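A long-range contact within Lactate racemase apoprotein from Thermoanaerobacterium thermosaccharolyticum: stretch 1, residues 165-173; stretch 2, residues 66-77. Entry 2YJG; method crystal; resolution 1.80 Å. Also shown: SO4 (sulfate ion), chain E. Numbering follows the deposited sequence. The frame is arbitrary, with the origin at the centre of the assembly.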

ATOM      1  N   LEU A 165     -10.346  -8.993  20.432  1.00 18.10           N
ATOM      2  CA  LEU A 165      -9.004  -9.159  19.949  1.00 17.13           C
ATOM      3  C   LEU A 165      -8.778 -10.568  19.442  1.00 17.59           C
ATOM      4  O   LEU A 165      -9.014 -11.551  20.163  1.00 18.31           O
ATOM      5  CB  LEU A 165      -8.015  -8.842  21.058  1.00 15.86           C
ATOM      6  CG  LEU A 165      -6.518  -8.844  20.680  1.00 17.13           C
ATOM      7  CD1 LEU A 165      -6.180  -7.783  19.526  1.00 16.31           C
ATOM      8  CD2 LEU A 165      -5.641  -8.632  21.887  1.00 18.93           C
ATOM      9  N   VAL A 166      -8.287 -10.641  18.202  1.00 16.97           N
ATOM     10  CA  VAL A 166      -8.049 -11.871  17.481  1.00 16.42           C
ATOM     11  C   VAL A 166      -6.574 -11.891  17.022  1.00 15.10           C
ATOM     12  O   VAL A 166      -5.975 -10.831  16.811  1.00 14.98           O
ATOM     13  CB  VAL A 166      -9.004 -11.929  16.238  1.00 18.24           C
ATOM     14  CG1 VAL A 166      -8.674 -13.046  15.339  1.00 23.28           C
ATOM     15  CG2 VAL A 166     -10.410 -12.093  16.695  1.00 20.91           C
ATOM     16  N   ALA A 167      -6.037 -13.069  16.746  1.00 13.46           N
ATOM     17  CA  ALA A 167      -4.692 -13.147  16.099  1.00 14.26           C
ATOM     18  C   ALA A 167      -4.607 -14.289  15.125  1.00 14.33           C
ATOM     19  O   ALA A 167      -5.267 -15.335  15.313  1.00 14.29           O
ATOM     20  CB  ALA A 167      -3.618 -13.349  17.136  1.00 13.89           C
ATOM     21  N   GLU A 168      -3.761 -14.104  14.111  1.00 14.23           N
ATOM     22  CA  GLU A 168      -3.394 -15.169  13.251  1.00 14.85           C
ATOM     23  C   GLU A 168      -1.896 -15.394  13.353  1.00 14.70           C
ATOM     24  O   GLU A 168      -1.138 -14.570  13.884  1.00 16.50           O
ATOM     25  CB  GLU A 168      -3.819 -14.938  11.822  1.00 15.16           C
ATOM     26  CG  GLU A 168      -3.144 -13.783  11.102  1.00 17.52           C
ATOM     27  CD  GLU A 168      -3.164 -13.929   9.576  1.00 22.68           C
ATOM     28  OE1 GLU A 168      -3.826 -14.866   9.071  1.00 25.52           O
ATOM     29  OE2 GLU A 168      -2.505 -13.107   8.881  1.00 20.90           O
ATOM     30  N   GLY A 169      -1.459 -16.544  12.872  1.00 13.65           N
ATOM     31  CA  GLY A 169      -0.039 -16.904  13.006  1.00 12.66           C
ATOM     32  C   GLY A 169       0.243 -18.252  12.371  1.00 12.80           C
ATOM     33  O   GLY A 169      -0.624 -18.829  11.703  1.00 12.99           O
ATOM     34  N   PHE A 170       1.432 -18.795  12.626  1.00 12.18           N
ATOM     35  CA  PHE A 170       1.771 -20.161  12.176  1.00 13.00           C
ATOM     36  C   PHE A 170       2.566 -20.879  13.282  1.00 12.66           C
ATOM     37  O   PHE A 170       3.132 -20.208  14.239  1.00 14.42           O
ATOM     38  CB  PHE A 170       2.559 -20.133  10.863  1.00 13.52           C
ATOM     39  CG  PHE A 170       3.971 -19.816  11.024  1.00 15.62           C
ATOM     40  CD1 PHE A 170       4.374 -18.652  11.626  1.00 17.80           C
ATOM     41  CD2 PHE A 170       4.923 -20.686  10.586  1.00 19.27           C
ATOM     42  CE1 PHE A 170       5.704 -18.418  11.827  1.00 22.98           C
ATOM     43  CE2 PHE A 170       6.236 -20.415  10.747  1.00 22.76           C
ATOM     44  CZ  PHE A 170       6.612 -19.289  11.372  1.00 23.75           C
ATOM     45  N   ILE A 171       2.613 -22.200  13.180  1.00 11.34           N
ATOM     46  CA  ILE A 171       3.183 -23.010  14.265  1.00 11.35           C
ATOM     47  C   ILE A 171       4.336 -23.851  13.746  1.00 10.87           C
ATOM     48  O   ILE A 171       4.139 -24.645  12.811  1.00 11.39           O
ATOM     49  CB  ILE A 171       2.128 -23.933  14.914  1.00 11.94           C
ATOM     50  CG1 ILE A 171       1.070 -23.171  15.643  1.00 12.93           C
ATOM     51  CG2 ILE A 171       2.856 -24.881  15.903  1.00 13.78           C
ATOM     52  CD1 ILE A 171      -0.197 -23.974  15.992  1.00 11.96           C
ATOM     53  N   GLU A 172       5.540 -23.704  14.299  1.00 10.07           N
ATOM     54  CA  GLU A 172       6.698 -24.529  13.916  1.00 11.96           C
ATOM     55  C   GLU A 172       7.555 -24.583  15.195  1.00 11.45           C
ATOM     56  O   GLU A 172       7.337 -23.791  16.121  1.00 11.08           O
ATOM     57  CB  GLU A 172       7.509 -23.920  12.771  1.00 14.27           C
ATOM     58  CG  GLU A 172       8.268 -22.622  13.190  1.00 14.91           C
ATOM     59  CD  GLU A 172       9.008 -21.937  12.033  1.00 20.91           C
ATOM     60  OE1 GLU A 172       8.850 -22.362  10.853  1.00 15.80           O
ATOM     61  OE2 GLU A 172       9.723 -20.945  12.342  1.00 19.69           O
ATOM     62  N   PRO A 173       8.570 -25.449  15.240  1.00 10.67           N
ATOM     63  CA  PRO A 173       9.310 -25.535  16.477  1.00 11.71           C
ATOM     64  C   PRO A 173      10.089 -24.266  16.697  1.00 12.04           C
ATOM     65  O   PRO A 173      10.425 -23.593  15.736  1.00 12.33           O
ATOM     66  CB  PRO A 173      10.285 -26.683  16.203  1.00 11.84           C
ATOM     67  CG  PRO A 173       9.566 -27.534  15.179  1.00 12.91           C
ATOM     68  CD  PRO A 173       8.906 -26.551  14.327  1.00 12.44           C
TER
HETATM   69  S   SO4 E1429       5.913 -15.835  15.891  1.00 42.16           S
HETATM   70  O1  SO4 E1429       4.744 -15.111  16.390  1.00 42.20           O
HETATM   71  O2  SO4 E1429       5.677 -16.077  14.448  1.00 39.49           O
HETATM   72  O3  SO4 E1429       7.216 -15.129  16.051  1.00 32.86           O
HETATM   73  O4  SO4 E1429       5.926 -17.019  16.682  1.00 39.90           O
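Stretch 2, residues 66-77: IVIITSDHTRPV

Stretch 2 enters as an extended strand from I66, with phi/psi values such as -124/127 at V67 and -89/131 at I69, and runs beside the strand that is already under way at L165. The N-to-C directions differ by 19° (signed crossing angle -19°) and the axes approach to 4.3 Å, so the pairing is parallel. Three bridges fix the register: the CA atoms of L165 and V67 lie 5.1 Å apart, those of V166 and I68 4.6 Å, and those of A167 and I69 4.3 Å. Hydrogen bonds follow the same order. V166 N donates to V67 O at 2.9 Å, I69 N to V166 O at 2.7 Å, and E168 N to I69 O at 2.8 Å, with N-H...acceptor angles of 157° to 167°. Beyond the strand, D72 to R75 form a type I turn, closed by R75 N donating to D72 O at 3.0 Å, after which R75, P76 and V77 lie against F170.

Side chains alternate between the sheet faces. L165, V67, A167 and I69 share one: L165 CD1 lies 3.6 Å from V67 CG1, and A167 CB 4.0 Å from I69 CB. V166 and I68 occupy the other. E168 points its CA-to-CB bond sideways, yet its carboxylate reaches T70, whose OG1 donates to E168 OE2 at 2.5 Å. The oxygen of a water lies 2.7 Å from E168 O, to which the water donates, and it also hydrogen-bonds S71 OG, linking the two stretches.

The CA-to-CB bond of F170 points toward stretch 2. P76 CG stands 4.1 Å from the F170 ring centroid, 25° off the ring normal, a CH-pi contact over the face; V77 CG2 packs 3.9 Å from F170 CD1. R75 NH2 makes a weak hydrogen bond, within a salt bridge, to E172 OE2 at 3.5 Å, while R75 NE donates to sulfate O2 at 3.3 Å.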

ATOM      1  N   ILE A  66     -13.002  -4.301  16.325  1.00 19.29           N
ATOM      2  CA  ILE A  66     -12.241  -5.554  16.248  1.00 17.47           C
ATOM      3  C   ILE A  66     -10.808  -5.342  15.768  1.00 16.18           C
ATOM      4  O   ILE A  66     -10.553  -4.522  14.899  1.00 13.45           O
ATOM      5  CB  ILE A  66     -12.959  -6.541  15.335  1.00 17.35           C
ATOM      6  CG1 ILE A  66     -14.405  -6.681  15.816  1.00 17.34           C
ATOM      7  CG2 ILE A  66     -12.259  -7.899  15.311  1.00 17.62           C
ATOM      8  CD1 ILE A  66     -15.264  -7.537  14.959  1.00 18.63           C
ATOM      9  N   VAL A  67      -9.865  -6.051  16.395  1.00 15.13           N
ATOM     10  CA  VAL A  67      -8.463  -5.966  16.005  1.00 16.10           C
ATOM     11  C   VAL A  67      -8.038  -7.408  15.688  1.00 14.77           C
ATOM     12  O   VAL A  67      -8.303  -8.310  16.476  1.00 14.42           O
ATOM     13  CB  VAL A  67      -7.555  -5.328  17.102  1.00 16.30           C
ATOM     14  CG1 VAL A  67      -6.038  -5.480  16.747  1.00 17.13           C
ATOM     15  CG2 VAL A  67      -7.984  -3.809  17.367  1.00 16.50           C
ATOM     16  N   ILE A  68      -7.469  -7.610  14.506  1.00 13.69           N
ATOM     17  CA  ILE A  68      -6.782  -8.866  14.186  1.00 13.59           C
ATOM     18  C   ILE A  68      -5.277  -8.611  14.188  1.00 13.77           C
ATOM     19  O   ILE A  68      -4.802  -7.765  13.396  1.00 14.68           O
ATOM     20  CB  ILE A  68      -7.063  -9.336  12.801  1.00 12.80           C
ATOM     21  CG1 ILE A  68      -8.579  -9.489  12.548  1.00 14.94           C
ATOM     22  CG2 ILE A  68      -6.352 -10.685  12.499  1.00 15.76           C
ATOM     23  CD1 ILE A  68      -8.928  -9.726  11.059  1.00 15.81           C
ATOM     24  N   ILE A  69      -4.542  -9.384  14.988  1.00 12.67           N
ATOM     25  CA  ILE A  69      -3.088  -9.272  15.008  1.00 13.60           C
ATOM     26  C   ILE A  69      -2.569 -10.227  13.944  1.00 14.37           C
ATOM     27  O   ILE A  69      -3.026 -11.390  13.864  1.00 13.24           O
ATOM     28  CB  ILE A  69      -2.455  -9.630  16.343  1.00 12.85           C
ATOM     29  CG1 ILE A  69      -2.965  -8.702  17.472  1.00 13.01           C
ATOM     30  CG2 ILE A  69      -0.937  -9.453  16.229  1.00 13.44           C
ATOM     31  CD1 ILE A  69      -2.538  -9.117  18.911  1.00 14.04           C
ATOM     32  N   THR A  70      -1.670  -9.726  13.089  1.00 14.34           N
ATOM     33  CA  THR A  70      -1.037 -10.526  12.077  1.00 15.84           C
ATOM     34  C   THR A  70       0.464 -10.406  12.207  1.00 16.32           C
ATOM     35  O   THR A  70       0.981  -9.459  12.833  1.00 16.58           O
ATOM     36  CB  THR A  70      -1.490 -10.100  10.669  1.00 16.21           C
ATOM     37  OG1 THR A  70      -1.160 -11.125   9.703  1.00 18.41           O
ATOM     38  CG2 THR A  70      -0.827  -8.815  10.248  1.00 18.09           C
ATOM     39  N   SER A  71       1.173 -11.359  11.608  1.00 17.36           N
ATOM     40  CA  SER A  71       2.612 -11.353  11.598  1.00 19.71           C
ATOM     41  C   SER A  71       3.240 -10.382  10.587  1.00 20.02           C
ATOM     42  O   SER A  71       2.631  -9.910   9.641  1.00 19.15           O
ATOM     43  CB  SER A  71       3.164 -12.756  11.384  1.00 20.49           C
ATOM     44  OG  SER A  71       2.854 -13.605  12.488  1.00 26.03           O
ATOM     45  N   ASP A  72       4.512 -10.116  10.776  1.00 22.93           N
ATOM     46  CA  ASP A  72       5.183  -9.148   9.948  1.00 25.21           C
ATOM     47  C   ASP A  72       5.800  -9.716   8.687  1.00 27.71           C
ATOM     48  O   ASP A  72       5.740 -10.886   8.470  1.00 26.89           O
ATOM     49  CB  ASP A  72       6.132  -8.237  10.739  1.00 26.39           C
ATOM     50  CG  ASP A  72       7.446  -8.905  11.185  1.00 29.00           C
ATOM     51  OD1 ASP A  72       7.724 -10.037  10.879  1.00 29.44           O
ATOM     52  OD2 ASP A  72       8.199  -8.240  11.872  1.00 29.79           O
ATOM     53  N   HIS A  73       6.303  -8.815   7.840  1.00 29.45           N
ATOM     54  CA  HIS A  73       7.018  -9.132   6.589  1.00 31.35           C
ATOM     55  C   HIS A  73       8.146 -10.160   6.748  1.00 31.36           C
ATOM     56  O   HIS A  73       8.501 -10.821   5.767  1.00 32.45           O
ATOM     57  CB  HIS A  73       7.620  -7.832   5.964  1.00 32.15           C
ATOM     58  CG  HIS A  73       8.590  -7.137   6.876  1.00 35.52           C
ATOM     59  ND1 HIS A  73       8.211  -6.589   8.086  1.00 38.60           N
ATOM     60  CD2 HIS A  73       9.924  -6.932   6.780  1.00 40.95           C
ATOM     61  CE1 HIS A  73       9.267  -6.086   8.699  1.00 40.44           C
ATOM     62  NE2 HIS A  73      10.325  -6.294   7.933  1.00 40.99           N
ATOM     63  N   THR A  74       8.722 -10.289   7.938  1.00 31.22           N
ATOM     64  CA  THR A  74       9.743 -11.312   8.179  1.00 31.63           C
ATOM     65  C   THR A  74       9.216 -12.760   8.446  1.00 30.13           C
ATOM     66  O   THR A  74      10.009 -13.700   8.507  1.00 29.42           O
ATOM     67  CB  THR A  74      10.690 -10.934   9.340  1.00 32.11           C
ATOM     68  OG1 THR A  74      10.076 -11.193  10.608  1.00 35.14           O
ATOM     69  CG2 THR A  74      11.133  -9.443   9.265  1.00 34.81           C
ATOM     70  N   ARG A  75       7.901 -12.938   8.633  1.00 27.54           N
ATOM     71  CA  ARG A  75       7.367 -14.255   8.971  1.00 26.48           C
ATOM     72  C   ARG A  75       6.665 -14.783   7.735  1.00 26.17           C
ATOM     73  O   ARG A  75       6.144 -13.997   6.935  1.00 27.03           O
ATOM     74  CB  ARG A  75       6.398 -14.186  10.163  1.00 26.18           C
ATOM     75  CG  ARG A  75       6.966 -13.530  11.424  1.00 28.88           C
ATOM     76  CD  ARG A  75       8.303 -14.074  11.903  1.00 33.90           C
ATOM     77  NE  ARG A  75       8.180 -15.438  12.444  1.00 39.11           N
ATOM     78  CZ  ARG A  75       8.923 -16.507  12.092  1.00 43.13           C
ATOM     79  NH1 ARG A  75       9.907 -16.448  11.180  1.00 42.58           N
ATOM     80  NH2 ARG A  75       8.679 -17.671  12.681  1.00 43.27           N
ATOM     81  N   PRO A  76       6.657 -16.103   7.547  1.00 24.65           N
ATOM     82  CA  PRO A  76       6.028 -16.692   6.357  1.00 24.69           C
ATOM     83  C   PRO A  76       4.522 -16.927   6.397  1.00 23.68           C
ATOM     84  O   PRO A  76       4.010 -17.734   5.606  1.00 24.25           O
ATOM     85  CB  PRO A  76       6.768 -18.024   6.230  1.00 25.47           C
ATOM     86  CG  PRO A  76       6.978 -18.427   7.611  1.00 24.43           C
ATOM     87  CD  PRO A  76       7.313 -17.135   8.367  1.00 25.90           C
ATOM     88  N   VAL A  77       3.801 -16.234   7.270  1.00 21.29           N
ATOM     89  CA  VAL A  77       2.353 -16.381   7.339  1.00 20.22           C
ATOM     90  C   VAL A  77       1.696 -16.044   5.971  1.00 19.53           C
ATOM     91  O   VAL A  77       1.916 -14.975   5.383  1.00 18.84           O
ATOM     92  CB  VAL A  77       1.747 -15.536   8.470  1.00 19.05           C
ATOM     93  CG1 VAL A  77       0.259 -15.748   8.531  1.00 20.21           C
ATOM     94  CG2 VAL A  77       2.406 -15.826   9.807  1.00 19.82           C
TER
HETATM   95  O   HOH W   1       0.623 -12.673  14.714  1.00 15.89           O